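Local coordinates for chitinase (PDB 5AA7), which probably cleaves chitin oxidatively, this copper-binding piece being the lytic polysaccharide monooxygenase domain of a larger enzyme that also carries a chitinase domain, at residues A76-S81 with A122-S127. Residues are numbered along the deposited sequence; the frame is centred on the assembly and turned at random.
Sequences APHNTS and ARWNVS. With CU1 (copper (I) ion), chain C.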
loop_
_atom_site.group_PDB
_atom_site.type_symbol
_atom_site.label_atom_id
_atom_site.label_comp_id
_atom_site.label_asym_id
_atom_site.label_seq_id
_atom_site.Cartn_x
_atom_site.Cartn_y
_atom_site.Cartn_z
ATOM N N ALA A 76 -11.408 -5.273 -7.110
ATOM C CA ALA A 76 -11.845 -4.801 -8.417
ATOM C C ALA A 76 -10.593 -4.462 -9.192
ATOM O O ALA A 76 -10.022 -3.393 -8.993
ATOM C CB ALA A 76 -12.734 -3.574 -8.281
ATOM N N PRO A 77 -10.146 -5.385 -10.057
ATOM C CA PRO A 77 -8.854 -5.242 -10.738
ATOM C C PRO A 77 -8.921 -4.313 -11.953
ATOM O O PRO A 77 -8.914 -4.758 -13.105
ATOM C CB PRO A 77 -8.536 -6.673 -11.168
ATOM C CG PRO A 77 -9.898 -7.278 -11.434
ATOM C CD PRO A 77 -10.816 -6.657 -10.396
ATOM N N HIS A 78 -8.973 -3.015 -11.690
ATOM C CA HIS A 78 -9.048 -2.028 -12.764
ATOM C C HIS A 78 -7.873 -2.068 -13.702
ATOM O O HIS A 78 -6.753 -2.375 -13.291
ATOM C CB HIS A 78 -9.079 -0.636 -12.180
ATOM C CG HIS A 78 -10.142 -0.462 -11.165
ATOM N ND1 HIS A 78 -11.470 -0.683 -11.446
ATOM C CD2 HIS A 78 -10.075 -0.102 -9.868
ATOM C CE1 HIS A 78 -12.184 -0.471 -10.359
ATOM N NE2 HIS A 78 -11.358 -0.104 -9.397
ATOM N N ASN A 79 -8.126 -1.723 -14.961
ATOM C CA ASN A 79 -7.027 -1.492 -15.884
ATOM C C ASN A 79 -6.046 -0.506 -15.254
ATOM O O ASN A 79 -6.443 0.488 -14.639
ATOM C CB ASN A 79 -7.544 -0.977 -17.220
ATOM C CG ASN A 79 -8.325 -2.032 -17.968
ATOM O OD1 ASN A 79 -9.486 -2.289 -17.660
ATOM N ND2 ASN A 79 -7.678 -2.672 -18.936
ATOM N N THR A 80 -4.766 -0.815 -15.402
ATOM C CA THR A 80 -3.727 -0.195 -14.586
ATOM C C THR A 80 -2.650 0.378 -15.479
ATOM O O THR A 80 -2.272 -0.240 -16.482
ATOM C CB THR A 80 -3.099 -1.259 -13.666
ATOM O OG1 THR A 80 -4.109 -1.765 -12.783
ATOM C CG2 THR A 80 -1.943 -0.691 -12.846
ATOM N N SER A 81 -2.153 1.558 -15.120
ATOM C CA SER A 81 -0.967 2.094 -15.776
ATOM C C SER A 81 0.274 1.539 -15.078
ATOM O O SER A 81 0.879 0.572 -15.549
ATOM C CB SER A 81 -0.997 3.624 -15.785
ATOM O OG SER A 81 -1.217 4.139 -14.476
ATOM N N ALA A 122 2.984 1.989 -1.581
ATOM C CA ALA A 122 2.604 1.420 -2.868
ATOM C C ALA A 122 1.457 2.258 -3.398
ATOM O O ALA A 122 0.425 2.414 -2.734
ATOM C CB ALA A 122 2.177 -0.024 -2.713
ATOM N N ARG A 123 1.657 2.833 -4.575
ATOM C CA ARG A 123 0.661 3.672 -5.213
ATOM C C ARG A 123 0.235 2.985 -6.509
ATOM O O ARG A 123 1.031 2.837 -7.443
ATOM C CB ARG A 123 1.257 5.053 -5.482
ATOM C CG ARG A 123 0.287 6.082 -6.024
ATOM C CD ARG A 123 0.907 7.479 -5.954
ATOM N NE ARG A 123 1.857 7.726 -7.034
ATOM C CZ ARG A 123 2.470 8.890 -7.225
ATOM N NH1 ARG A 123 2.257 9.900 -6.380
ATOM N NH2 ARG A 123 3.300 9.045 -8.255
ATOM N N TRP A 124 -1.012 2.536 -6.540
ATOM C CA TRP A 124 -1.555 1.796 -7.674
ATOM C C TRP A 124 -2.324 2.770 -8.546
ATOM O O TRP A 124 -3.366 3.277 -8.140
ATOM C CB TRP A 124 -2.487 0.699 -7.145
ATOM C CG TRP A 124 -3.351 0.034 -8.183
ATOM C CD1 TRP A 124 -3.135 -0.021 -9.535
ATOM C CD2 TRP A 124 -4.575 -0.669 -7.942
ATOM N NE1 TRP A 124 -4.148 -0.724 -10.146
ATOM C CE2 TRP A 124 -5.041 -1.136 -9.192
ATOM C CE3 TRP A 124 -5.311 -0.973 -6.785
ATOM C CZ2 TRP A 124 -6.221 -1.871 -9.323
ATOM C CZ3 TRP A 124 -6.479 -1.712 -6.916
ATOM C CH2 TRP A 124 -6.926 -2.146 -8.176
ATOM N N ASN A 125 -1.814 3.050 -9.742
ATOM C CA ASN A 125 -2.446 4.025 -10.619
ATOM C C ASN A 125 -3.402 3.376 -11.609
ATOM O O ASN A 125 -3.010 2.500 -12.385
ATOM C CB ASN A 125 -1.386 4.816 -11.391
ATOM C CG ASN A 125 -0.471 5.597 -10.487
ATOM O OD1 ASN A 125 -0.921 6.465 -9.730
ATOM N ND2 ASN A 125 0.823 5.312 -10.564
ATOM N N VAL A 126 -4.661 3.805 -11.579
ATOM C CA VAL A 126 -5.691 3.271 -12.474
ATOM C C VAL A 126 -5.597 3.968 -13.831
ATOM O O VAL A 126 -5.486 5.191 -13.890
ATOM C CB VAL A 126 -7.085 3.466 -11.848
ATOM C CG1 VAL A 126 -8.181 3.012 -12.801
ATOM C CG2 VAL A 126 -7.173 2.704 -10.522
ATOM N N SER A 127 -5.638 3.204 -14.920
ATOM C CA SER A 127 -5.357 3.773 -16.239
ATOM C C SER A 127 -6.513 4.549 -16.851
ATOM O O SER A 127 -6.286 5.363 -17.748
ATOM C CB SER A 127 -4.918 2.677 -17.207
ATOM O OG SER A 127 -5.987 1.796 -17.496
HETATM CU CU CU1 C . -11.749 0.058 -7.380
#
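The copper-bearing loop of the histidine brace meets the end of strand 118-126 where His-78 lies against Trp-124 and Val-126. NE2 of His-78 binds the copper ion at 2.1 Å, and His-1 supplies the rest of the brace; both ligands have been observed in this protein. The His-78 ring and the six-membered ring of Trp-124 are inclined by only 26° but slid apart, with centroids 5.9 Å apart, so they barely overlap. CG1 of Val-126 lies 3.8 Å from CB of His-78, and CG2 comes obliquely to the ring at CD2.

In the immunoglobulin-like beta-sandwich core of this LPMO domain, the loop leads into strand 80-87, which pairs antiparallel with 118-126. Thr-80 and Val-126 form a non-hydrogen-bonded pair (CA to CA 4.5 Å), flanked by two backbone bonds: N of Ser-81 to O of Asn-125, and N of Ser-127 to O of Asn-79.

The indole forms part of the second shell. With CG anti to the backbone N (chi1 168°), it reaches across to the loop and directs NE1 at OG1 of Thr-80, giving a 2.8 Å bond close to the ring plane. The same hydroxyl donates to the carbonyl O of His-78, so two hydrogen bonds link the indole through threonine to the backbone of the copper ligand. At the far edge of the indole, CH2 approaches O of Ala-76, the carbonyl that accepts N of His-78 in an inverse gamma turn centred on Pro-77 and also sits 3.4 Å above the centre of the His-78 imidazole. A leucine at Trp-124 would probably leave OG1 of Thr-80 without its indole donor and open a gap beside His-78 and O of Ala-76.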